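Local coordinates for protein biphenyl 2,3-Dioxygenase Beta Subunit (Sphingobium yanoikuyae, PDB 2GBW) that probably forms the structural beta subunit of a ring-hydroxylating dioxygenase, the enzyme that would add molecular oxygen to aromatic rings such as biphenyl, at residues B[26-31]-B[98-103]; B[34-39]-B[77-82]; B[140-145]-B[154-159]. All coordinates share one frame; numbering follows the deposited sequence.

Interaction 1 of 3, residues B[26-31]-B[98-103]; sequences MFQTGQ and KIRYFV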
loop_
_atom_site.group_PDB
_atom_site.type_symbol
_atom_site.label_atom_id
_atom_site.label_comp_id
_atom_site.label_asym_id
_atom_site.label_seq_id
_atom_site.Cartn_x
_atom_site.Cartn_y
_atom_site.Cartn_z
ATOM N N MET B 26 -10.774 27.810 6.754
ATOM C CA MET B 26 -9.682 28.477 7.292
ATOM C C MET B 26 -8.434 27.578 7.426
ATOM O O MET B 26 -7.382 28.006 6.983
ATOM C CB MET B 26 -10.012 28.988 8.698
ATOM C CG MET B 26 -11.162 29.941 8.768
ATOM S SD MET B 26 -10.813 31.570 8.153
ATOM C CE MET B 26 -11.265 31.459 6.412
ATOM N N PHE B 27 -8.611 26.319 7.796
ATOM C CA PHE B 27 -7.503 25.370 7.842
ATOM C C PHE B 27 -6.888 25.123 6.468
ATOM O O PHE B 27 -5.675 25.103 6.319
ATOM C CB PHE B 27 -7.971 24.039 8.413
ATOM C CG PHE B 27 -8.374 24.090 9.858
ATOM C CD1 PHE B 27 -7.894 25.062 10.700
ATOM C CD2 PHE B 27 -9.240 23.145 10.369
ATOM C CE1 PHE B 27 -8.259 25.090 12.005
ATOM C CE2 PHE B 27 -9.602 23.169 11.679
ATOM C CZ PHE B 27 -9.110 24.141 12.498
ATOM N N GLN B 28 -7.746 24.909 5.480
ATOM C CA GLN B 28 -7.351 24.549 4.121
ATOM C C GLN B 28 -6.654 25.690 3.401
ATOM O O GLN B 28 -5.853 25.441 2.476
ATOM C CB GLN B 28 -8.531 24.035 3.269
ATOM C CG GLN B 28 -9.047 22.699 3.733
ATOM C CD GLN B 28 -10.279 22.140 3.013
ATOM O OE1 GLN B 28 -10.793 21.076 3.396
ATOM N NE2 GLN B 28 -10.741 22.830 1.985
ATOM N N THR B 29 -6.894 26.912 3.843
ATOM C CA THR B 29 -6.318 28.104 3.204
ATOM C C THR B 29 -5.208 28.732 4.027
ATOM O O THR B 29 -4.693 29.780 3.649
ATOM C CB THR B 29 -7.393 29.167 2.876
ATOM O OG1 THR B 29 -8.126 29.578 4.040
ATOM C CG2 THR B 29 -8.389 28.670 1.817
ATOM N N GLY B 30 -4.866 28.132 5.158
ATOM C CA GLY B 30 -3.810 28.619 6.004
ATOM C C GLY B 30 -4.120 29.870 6.790
ATOM O O GLY B 30 -3.193 30.556 7.188
ATOM N N GLN B 31 -5.409 30.174 7.002
ATOM C CA GLN B 31 -5.814 31.338 7.797
ATOM C C GLN B 31 -5.889 31.030 9.298
ATOM O O GLN B 31 -6.920 31.264 9.949
ATOM C CB GLN B 31 -7.156 31.914 7.291
ATOM C CG GLN B 31 -7.109 32.298 5.824
ATOM C CD GLN B 31 -8.340 32.918 5.336
ATOM O OE1 GLN B 31 -8.674 34.079 5.709
ATOM N NE2 GLN B 31 -9.040 32.205 4.422
ATOM N N LYS B 98 -0.662 20.187 1.287
ATOM C CA LYS B 98 -2.079 20.302 1.039
ATOM C C LYS B 98 -2.858 19.496 2.065
ATOM O O LYS B 98 -2.400 18.425 2.487
ATOM C CB LYS B 98 -2.360 19.767 -0.351
ATOM C CG LYS B 98 -1.816 20.660 -1.441
ATOM C CD LYS B 98 -2.637 20.512 -2.715
ATOM C CE LYS B 98 -2.425 21.689 -3.738
ATOM N NZ LYS B 98 -3.147 21.472 -5.082
ATOM N N ILE B 99 -4.007 20.001 2.489
ATOM C CA ILE B 99 -4.802 19.238 3.444
ATOM C C ILE B 99 -6.269 19.459 3.073
ATOM O O ILE B 99 -6.644 20.552 2.599
ATOM C CB ILE B 99 -4.483 19.645 4.881
ATOM C CG1 ILE B 99 -5.211 18.738 5.891
ATOM C CG2 ILE B 99 -4.763 21.148 5.113
ATOM C CD1 ILE B 99 -4.611 18.803 7.266
ATOM N N ARG B 100 -7.061 18.421 3.192
ATOM C CA ARG B 100 -8.489 18.537 2.909
ATOM C C ARG B 100 -9.295 17.758 3.906
ATOM O O ARG B 100 -9.020 16.637 4.187
ATOM C CB ARG B 100 -8.828 18.085 1.485
ATOM C CG ARG B 100 -10.163 18.554 0.977
ATOM C CD ARG B 100 -10.420 18.483 -0.514
ATOM N NE ARG B 100 -9.368 19.137 -1.321
ATOM C CZ ARG B 100 -9.331 20.436 -1.610
ATOM N NH1 ARG B 100 -10.310 21.292 -1.236
ATOM N NH2 ARG B 100 -8.310 20.901 -2.302
ATOM N N TYR B 101 -10.353 18.374 4.414
ATOM C CA TYR B 101 -11.120 17.807 5.536
ATOM C C TYR B 101 -12.560 17.477 5.132
ATOM O O TYR B 101 -13.257 18.270 4.479
ATOM C CB TYR B 101 -11.243 18.833 6.695
ATOM C CG TYR B 101 -9.994 19.305 7.375
ATOM C CD1 TYR B 101 -9.174 20.261 6.792
ATOM C CD2 TYR B 101 -9.690 18.907 8.660
ATOM C CE1 TYR B 101 -8.026 20.724 7.423
ATOM C CE2 TYR B 101 -8.531 19.362 9.292
ATOM C CZ TYR B 101 -7.724 20.273 8.683
ATOM O OH TYR B 101 -6.622 20.763 9.343
ATOM N N PHE B 102 -13.000 16.297 5.555
ATOM C CA PHE B 102 -14.332 15.808 5.334
ATOM C C PHE B 102 -15.003 15.572 6.676
ATOM O O PHE B 102 -14.693 14.620 7.380
ATOM C CB PHE B 102 -14.294 14.568 4.459
ATOM C CG PHE B 102 -13.747 14.835 3.074
ATOM C CD1 PHE B 102 -12.401 14.864 2.879
ATOM C CD2 PHE B 102 -14.609 15.041 1.967
ATOM C CE1 PHE B 102 -11.848 15.145 1.617
ATOM C CE2 PHE B 102 -14.069 15.345 0.674
ATOM C CZ PHE B 102 -12.681 15.341 0.502
ATOM N N VAL B 103 -15.870 16.514 7.049
ATOM C CA VAL B 103 -16.502 16.518 8.352
ATOM C C VAL B 103 -17.903 15.982 8.170
ATOM O O VAL B 103 -18.644 16.466 7.317
ATOM C CB VAL B 103 -16.523 17.935 8.981
ATOM C CG1 VAL B 103 -17.269 17.948 10.333
ATOM C CG2 VAL B 103 -15.141 18.476 9.115
HETATM O O HOH W 1 -4.431 23.001 1.812
#

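Interaction 2 of 3, residues B[34-39]-B[77-82]; sequences EWLQGM and ELKQRV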
loop_
_atom_site.group_PDB
_atom_site.type_symbol
_atom_site.label_atom_id
_atom_site.label_comp_id
_atom_site.label_asym_id
_atom_site.label_seq_id
_atom_site.Cartn_x
_atom_site.Cartn_y
_atom_site.Cartn_z
ATOM N N GLU B 34 -6.679 34.093 11.898
ATOM C CA GLU B 34 -8.090 34.383 11.824
ATOM C C GLU B 34 -8.930 33.327 12.544
ATOM O O GLU B 34 -9.894 33.648 13.218
ATOM C CB GLU B 34 -8.485 34.508 10.359
ATOM C CG GLU B 34 -7.876 35.725 9.682
ATOM C CD GLU B 34 -6.612 35.448 8.864
ATOM O OE1 GLU B 34 -5.777 34.598 9.250
ATOM O OE2 GLU B 34 -6.453 36.118 7.824
ATOM N N TRP B 35 -8.533 32.067 12.414
ATOM C CA TRP B 35 -9.141 30.975 13.165
ATOM C C TRP B 35 -9.011 31.170 14.667
ATOM O O TRP B 35 -9.993 31.130 15.395
ATOM C CB TRP B 35 -8.526 29.635 12.746
ATOM C CG TRP B 35 -8.971 28.470 13.550
ATOM C CD1 TRP B 35 -10.202 27.914 13.556
ATOM C CD2 TRP B 35 -8.179 27.701 14.457
ATOM N NE1 TRP B 35 -10.240 26.856 14.418
ATOM C CE2 TRP B 35 -9.006 26.701 14.982
ATOM C CE3 TRP B 35 -6.848 27.760 14.871
ATOM C CZ2 TRP B 35 -8.549 25.766 15.898
ATOM C CZ3 TRP B 35 -6.399 26.836 15.778
ATOM C CH2 TRP B 35 -7.242 25.853 16.283
ATOM N N LEU B 36 -7.781 31.358 15.125
ATOM C CA LEU B 36 -7.527 31.552 16.563
ATOM C C LEU B 36 -8.322 32.713 17.170
ATOM O O LEU B 36 -8.824 32.595 18.290
ATOM C CB LEU B 36 -6.042 31.769 16.804
ATOM C CG LEU B 36 -5.464 31.376 18.164
ATOM C CD1 LEU B 36 -5.810 29.922 18.512
ATOM C CD2 LEU B 36 -3.982 31.632 18.135
ATOM N N GLN B 37 -8.410 33.820 16.434
ATOM C CA GLN B 37 -9.120 35.041 16.874
ATOM C C GLN B 37 -10.616 34.858 16.917
ATOM O O GLN B 37 -11.228 35.051 17.958
ATOM C CB GLN B 37 -8.813 36.208 15.930
ATOM C CG GLN B 37 -7.351 36.526 15.824
ATOM C CD GLN B 37 -7.056 37.918 15.262
ATOM O OE1 GLN B 37 -7.907 38.847 15.339
ATOM N NE2 GLN B 37 -5.836 38.083 14.706
ATOM N N GLY B 38 -11.181 34.447 15.781
ATOM C CA GLY B 38 -12.596 34.372 15.564
ATOM C C GLY B 38 -13.326 33.080 15.885
ATOM O O GLY B 38 -14.560 33.120 16.023
ATOM N N MET B 39 -12.619 31.943 15.969
ATOM C CA MET B 39 -13.291 30.663 16.176
ATOM C C MET B 39 -12.897 29.926 17.460
ATOM O O MET B 39 -13.538 28.946 17.817
ATOM C CB MET B 39 -13.119 29.773 14.939
ATOM C CG MET B 39 -13.535 30.473 13.635
ATOM S SD MET B 39 -13.587 29.485 12.103
ATOM C CE MET B 39 -11.906 29.511 11.480
ATOM N N GLU B 77 -0.500 28.328 24.078
ATOM C CA GLU B 77 0.196 27.205 23.478
ATOM C C GLU B 77 -0.331 26.938 22.063
ATOM O O GLU B 77 0.422 26.632 21.176
ATOM C CB GLU B 77 0.068 25.993 24.394
ATOM C CG GLU B 77 0.911 26.183 25.651
ATOM C CD GLU B 77 0.440 25.412 26.872
ATOM O OE1 GLU B 77 -0.659 24.832 26.826
ATOM O OE2 GLU B 77 1.207 25.384 27.884
ATOM N N LEU B 78 -1.638 27.105 21.843
ATOM C CA LEU B 78 -2.165 27.101 20.497
ATOM C C LEU B 78 -1.577 28.245 19.636
ATOM O O LEU B 78 -1.263 28.046 18.472
ATOM C CB LEU B 78 -3.703 27.188 20.538
ATOM C CG LEU B 78 -4.527 26.231 19.721
ATOM C CD1 LEU B 78 -3.969 24.738 19.723
ATOM C CD2 LEU B 78 -5.997 26.343 20.180
ATOM N N LYS B 79 -1.475 29.453 20.203
ATOM C CA LYS B 79 -0.899 30.590 19.495
ATOM C C LYS B 79 0.502 30.248 19.029
ATOM O O LYS B 79 0.883 30.545 17.897
ATOM C CB LYS B 79 -0.845 31.808 20.431
ATOM C CG LYS B 79 -0.573 33.140 19.742
ATOM C CD LYS B 79 -0.995 34.298 20.667
ATOM C CE LYS B 79 -1.737 35.388 19.946
ATOM N NZ LYS B 79 -0.834 36.300 19.191
ATOM N N GLN B 80 1.255 29.616 19.924
ATOM C CA GLN B 80 2.635 29.191 19.642
ATOM C C GLN B 80 2.647 28.206 18.490
ATOM O O GLN B 80 3.418 28.351 17.562
ATOM C CB GLN B 80 3.253 28.591 20.921
ATOM C CG GLN B 80 4.672 28.115 20.823
ATOM C CD GLN B 80 4.978 27.012 21.859
ATOM O OE1 GLN B 80 5.501 25.985 21.504
ATOM N NE2 GLN B 80 4.552 27.207 23.118
ATOM N N ARG B 81 1.773 27.204 18.542
ATOM C CA ARG B 81 1.682 26.255 17.439
ATOM C C ARG B 81 1.332 26.934 16.119
ATOM O O ARG B 81 1.867 26.594 15.110
ATOM C CB ARG B 81 0.644 25.193 17.757
ATOM C CG ARG B 81 1.157 24.124 18.743
ATOM C CD ARG B 81 0.041 23.154 19.048
ATOM N NE ARG B 81 0.462 21.960 19.799
ATOM C CZ ARG B 81 1.219 20.979 19.285
ATOM N NH1 ARG B 81 1.615 21.032 18.042
ATOM N NH2 ARG B 81 1.539 19.928 20.027
ATOM N N VAL B 82 0.368 27.853 16.145
ATOM C CA VAL B 82 -0.069 28.565 14.925
ATOM C C VAL B 82 1.064 29.349 14.231
ATOM O O VAL B 82 1.186 29.304 13.017
ATOM C CB VAL B 82 -1.309 29.434 15.202
ATOM C CG1 VAL B 82 -1.420 30.605 14.216
ATOM C CG2 VAL B 82 -2.561 28.504 15.197
#

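Interaction 3 of 3, residues B[140-145]-B[154-159]; sequences REDKLR and FRRKLI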
loop_
_atom_site.group_PDB
_atom_site.type_symbol
_atom_site.label_atom_id
_atom_site.label_comp_id
_atom_site.label_asym_id
_atom_site.label_seq_id
_atom_site.Cartn_x
_atom_site.Cartn_y
_atom_site.Cartn_z
ATOM N N ARG B 140 -14.359 13.925 17.052
ATOM C CA ARG B 140 -14.163 15.196 17.672
ATOM C C ARG B 140 -15.328 15.410 18.659
ATOM O O ARG B 140 -16.491 15.170 18.332
ATOM C CB ARG B 140 -14.132 16.299 16.621
ATOM C CG ARG B 140 -14.038 17.686 17.240
ATOM C CD ARG B 140 -13.679 18.750 16.228
ATOM N NE ARG B 140 -14.737 18.921 15.230
ATOM C CZ ARG B 140 -14.662 19.723 14.178
ATOM N NH1 ARG B 140 -13.603 20.472 13.990
ATOM N NH2 ARG B 140 -15.686 19.802 13.327
ATOM N N GLU B 141 -14.993 15.841 19.869
ATOM C CA GLU B 141 -15.966 16.134 20.909
ATOM C C GLU B 141 -15.672 17.576 21.342
ATOM O O GLU B 141 -14.634 17.821 21.961
ATOM C CB GLU B 141 -15.857 15.136 22.065
ATOM C CG GLU B 141 -16.141 13.699 21.639
ATOM C CD GLU B 141 -15.860 12.636 22.699
ATOM O OE1 GLU B 141 -15.396 12.947 23.828
ATOM O OE2 GLU B 141 -16.135 11.448 22.371
ATOM N N ASP B 142 -16.558 18.515 20.956
ATOM C CA ASP B 142 -16.420 19.971 21.282
ATOM C C ASP B 142 -17.449 20.398 22.300
ATOM O O ASP B 142 -18.563 19.863 22.328
ATOM C CB ASP B 142 -16.646 20.855 20.040
ATOM C CG ASP B 142 -15.505 20.826 19.019
ATOM O OD1 ASP B 142 -14.369 20.381 19.331
ATOM O OD2 ASP B 142 -15.756 21.328 17.877
ATOM N N LYS B 143 -17.089 21.414 23.090
ATOM C CA LYS B 143 -18.027 22.304 23.755
ATOM C C LYS B 143 -17.861 23.637 23.062
ATOM O O LYS B 143 -16.735 24.167 22.980
ATOM C CB LYS B 143 -17.695 22.490 25.220
ATOM C CG LYS B 143 -17.669 21.206 26.078
ATOM C CD LYS B 143 -18.269 21.465 27.470
ATOM C CE LYS B 143 -19.804 21.591 27.436
ATOM N NZ LYS B 143 -20.434 22.433 28.516
ATOM N N LEU B 144 -18.953 24.163 22.528
ATOM C CA LEU B 144 -18.972 25.478 21.889
ATOM C C LEU B 144 -19.835 26.432 22.682
ATOM O O LEU B 144 -20.774 26.009 23.371
ATOM C CB LEU B 144 -19.602 25.384 20.513
ATOM C CG LEU B 144 -19.065 24.398 19.466
ATOM C CD1 LEU B 144 -19.895 24.597 18.227
ATOM C CD2 LEU B 144 -17.594 24.595 19.120
ATOM N N ARG B 145 -19.548 27.723 22.583
ATOM C CA ARG B 145 -20.529 28.717 23.022
ATOM C C ARG B 145 -20.762 29.729 21.923
ATOM O O ARG B 145 -19.930 29.950 21.049
ATOM C CB ARG B 145 -20.091 29.431 24.290
ATOM C CG ARG B 145 -18.770 30.163 24.133
ATOM C CD ARG B 145 -18.527 31.124 25.311
ATOM N NE ARG B 145 -18.061 30.377 26.475
ATOM C CZ ARG B 145 -16.790 30.108 26.776
ATOM N NH1 ARG B 145 -15.784 30.539 26.011
ATOM N NH2 ARG B 145 -16.516 29.396 27.860
ATOM N N PHE B 154 -14.485 26.212 23.152
ATOM C CA PHE B 154 -13.753 26.351 24.398
ATOM C C PHE B 154 -13.291 25.008 24.937
ATOM O O PHE B 154 -12.444 24.960 25.820
ATOM C CB PHE B 154 -14.495 27.215 25.446
ATOM C CG PHE B 154 -15.769 26.591 26.029
ATOM C CD1 PHE B 154 -16.978 26.723 25.370
ATOM C CD2 PHE B 154 -15.736 25.869 27.223
ATOM C CE1 PHE B 154 -18.145 26.160 25.877
ATOM C CE2 PHE B 154 -16.949 25.299 27.754
ATOM C CZ PHE B 154 -18.120 25.446 27.051
ATOM N N ARG B 155 -13.764 23.897 24.371
ATOM C CA ARG B 155 -13.142 22.600 24.686
ATOM C C ARG B 155 -13.164 21.773 23.435
ATOM O O ARG B 155 -14.175 21.744 22.756
ATOM C CB ARG B 155 -13.943 21.856 25.771
ATOM C CG ARG B 155 -14.004 22.556 27.153
ATOM C CD ARG B 155 -12.658 22.346 27.820
ATOM N NE ARG B 155 -12.560 22.839 29.196
ATOM C CZ ARG B 155 -12.465 24.115 29.554
ATOM N NH1 ARG B 155 -12.478 25.090 28.651
ATOM N NH2 ARG B 155 -12.404 24.418 30.853
ATOM N N ARG B 156 -12.025 21.172 23.088
ATOM C CA ARG B 156 -11.933 20.318 21.901
ATOM C C ARG B 156 -11.161 19.100 22.272
ATOM O O ARG B 156 -9.993 19.189 22.668
ATOM C CB ARG B 156 -11.293 21.041 20.728
ATOM C CG ARG B 156 -10.998 20.140 19.476
ATOM C CD ARG B 156 -10.943 20.999 18.238
ATOM N NE ARG B 156 -12.235 21.486 17.820
ATOM C CZ ARG B 156 -12.415 22.452 16.916
ATOM N NH1 ARG B 156 -11.350 23.015 16.336
ATOM N NH2 ARG B 156 -13.652 22.857 16.609
ATOM N N LYS B 157 -11.818 17.954 22.159
ATOM C CA LYS B 157 -11.161 16.671 22.369
ATOM C C LYS B 157 -11.162 15.918 21.065
ATOM O O LYS B 157 -12.231 15.794 20.452
ATOM C CB LYS B 157 -11.871 15.871 23.466
ATOM C CG LYS B 157 -11.122 14.609 23.893
ATOM C CD LYS B 157 -11.893 13.963 25.046
ATOM C CE LYS B 157 -11.226 12.675 25.508
ATOM N NZ LYS B 157 -12.097 12.145 26.597
ATOM N N LEU B 158 -9.975 15.417 20.661
ATOM C CA LEU B 158 -9.753 14.734 19.380
ATOM C C LEU B 158 -9.326 13.317 19.659
ATOM O O LEU B 158 -8.304 13.077 20.351
ATOM C CB LEU B 158 -8.673 15.440 18.544
ATOM C CG LEU B 158 -9.010 16.908 18.151
ATOM C CD1 LEU B 158 -7.809 17.719 17.640
ATOM C CD2 LEU B 158 -10.199 16.926 17.146
ATOM N N ILE B 159 -10.080 12.368 19.123
ATOM C CA ILE B 159 -9.902 10.961 19.428
ATOM C C ILE B 159 -9.429 10.256 18.158
ATOM O O ILE B 159 -10.190 10.075 17.213
ATOM C CB ILE B 159 -11.193 10.348 19.914
ATOM C CG1 ILE B 159 -11.717 11.166 21.123
ATOM C CG2 ILE B 159 -10.919 8.876 20.234
ATOM C CD1 ILE B 159 -13.178 11.087 21.285
HETATM O O HOH W 2 -14.645 11.275 25.442
#

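Interaction 1 of 3, residues B[26-31]-B[98-103]
Gln28 OE1 is the best-held polar atom here, gripped by two donors: the backbone N of Tyr101 and ND2 of Asn121 from the second subunit. The bond from Tyr101 N is short and straight, 2.9 Å to Gln28 OE1 with 167° at the hydrogen, and it arrives in the plane of the carbonyl. To get there, the Gln28 chain starts beside its own backbone N and then runs fully extended, carrying its CG past Ile99 O at 3.4 Å. Its amide lies nearly coplanar with the Tyr101 ring, 19° between planes, and meets that ring at the edge. An alanine in place of Gln28 has no acceptor for Tyr101 N or Asn121 ND2 of the second subunit, and would probably loosen the helix end from the strand and weaken the tie to that subunit. Next to this, Phe27 puts CD2 over one face of the Tyr101 ring, 3.7 Å from Tyr101 CZ, and Phe27 CB sits 3.5 Å from Tyr101 CE1. The two rings are oblique, planes at 40°, and the Tyr101 hydroxyl is bonded to Phe173 O. Water 1 makes a second polar link, donating to Gln28 O at 2.9 Å and accepting from Ile99 N at 3.1 Å. Arg100 starts away from the helix, yet its CG passes Gln28 OE1; its guanidinium forms a salt bridge with Asp161 of the second subunit. Just beyond Gln28 the helix ends in a Schellman motif, with Gly30 at positive phi. The whole is a helix C-terminus docked on the start of a long sheet strand, in the helix-on-curved-sheet packing of the NTF2-like fold.

Interaction 2 of 3, residues B[34-39]-B[77-82]
Leu36 makes the tightest fit between these two helical segments. Its CG stands anti to the backbone N (chi1 -153°), which sends both methyls across to the other helix, where they divide the work. Leu36 CD2 presses on the backbone itself, 3.5 Å from Lys79 CA, and also touches the first carbons of that lysine's side chain, with Lys79 CB at 3.9 Å. Leu36 CD1 turns to Leu78 instead and meets its CD2 at 4.0 Å, the two leucines crossing obliquely. Trp35, one residue earlier, adds the far end of its indole: Trp35 CH2 reaches Leu78 CD2 at 4.1 Å, while Trp35 CZ3 lies 4.2 Å from Val82 CG2, which comes in at the ring edge. The segments run nearly antiparallel, 161° between directions, with axes 10.8 Å apart, so the side chains reach well out to meet. Helix 32-38 and helix 75-84 pack beside the curved sheet of this NTF2-like subunit, joined here by apolar contact alone. Phe173, near the C-terminus, packs against Trp35, Leu78 and Val82, and the indole N-H, Trp35 NE1, is hydrogen-bonded to Glu23 OE2 on helix 10-28. The outer part of the Lys79 side chain is looser. That residue is exposed, its chain leaves at about a right angle to Leu36, and beyond CB and CG, which brush Leu36 CD2, it bends at chi3 and chi4. Outside the contact, Glu77 forms a salt bridge with a basic side chain of another protein's chain, and Arg81 NE one with Asp73 OD2.

Interaction 3 of 3, residues B[140-145]-B[154-159]
Strands 132-147 and 150-160 form an antiparallel beta hairpin in the sheet of this NTF2-like fold, and a classic beta bulge interrupts their pairing where Phe154 and Arg155 both face Lys143. Lys143 O accepts from both bulge residues, Phe154 N at 3.0 Å and, longer, Arg155 N at 3.3 Å. Away from the bulge the pairing is regular, with Glu141 and Lys157 exchanging two backbone bonds. Arg140, Asp142 and Arg156 share one face of the sheet and build a salt-bridge network. Arg156 grips Asp142 side-on: its NE gives a 2.8 Å bond to the syn lone pair of Asp142 OD1, and its NH2 reaches Asp142 OD2 from above the carboxylate plane. Tyr20 OH also bonds Asp142 OD2. The Arg140 guanidinium stacks flat on that of Arg156, planes 28° apart, two like charges probably made tolerable by Asp142 and by the terminal carboxylate of Cys174, which forms salt bridges with both arginines. On the other face, water 2 joins Glu141 OE1 to Lys157 NZ, while Glu141 OE2 lies against Ile159 CD1. Phe154, its CG in the crowded position between backbone N and carbonyl carbon (chi1 69°), is sandwiched at the hairpin's bulged end. Arg145 lays its guanidinium flat over one side of the ring at 14°, an off-centre cation-pi contact, and its NH2 has a salt bridge to Asp43. Against the opposite ring face comes a CH-pi contact, Lys143 CB 3.8 Å from the centroid of the Phe154 ring.

How the interactions relate
Interaction 2 is the buried, wholly apolar contact of the three, whereas interactions 1 and 3 are partly buried and mix polar bonds with ring packing. Interactions 1 and 3 reach the same sheet: the first lays a helix end on strand 98-112 at a subunit interface, and the third pairs two neighbouring strands through backbone bonds and charge. Interaction 2 joins helices instead, and it is nested along the chain within the loop that interaction 1 closes. The contacts meet at side chains: the Phe27 ring packs edge-to-face with Trp35, whose indole in turn touches Arg156 NH1. Glu23 links interactions 2 and 3: its OE2 takes a hydrogen bond from Trp35 and forms a salt bridge with Arg156.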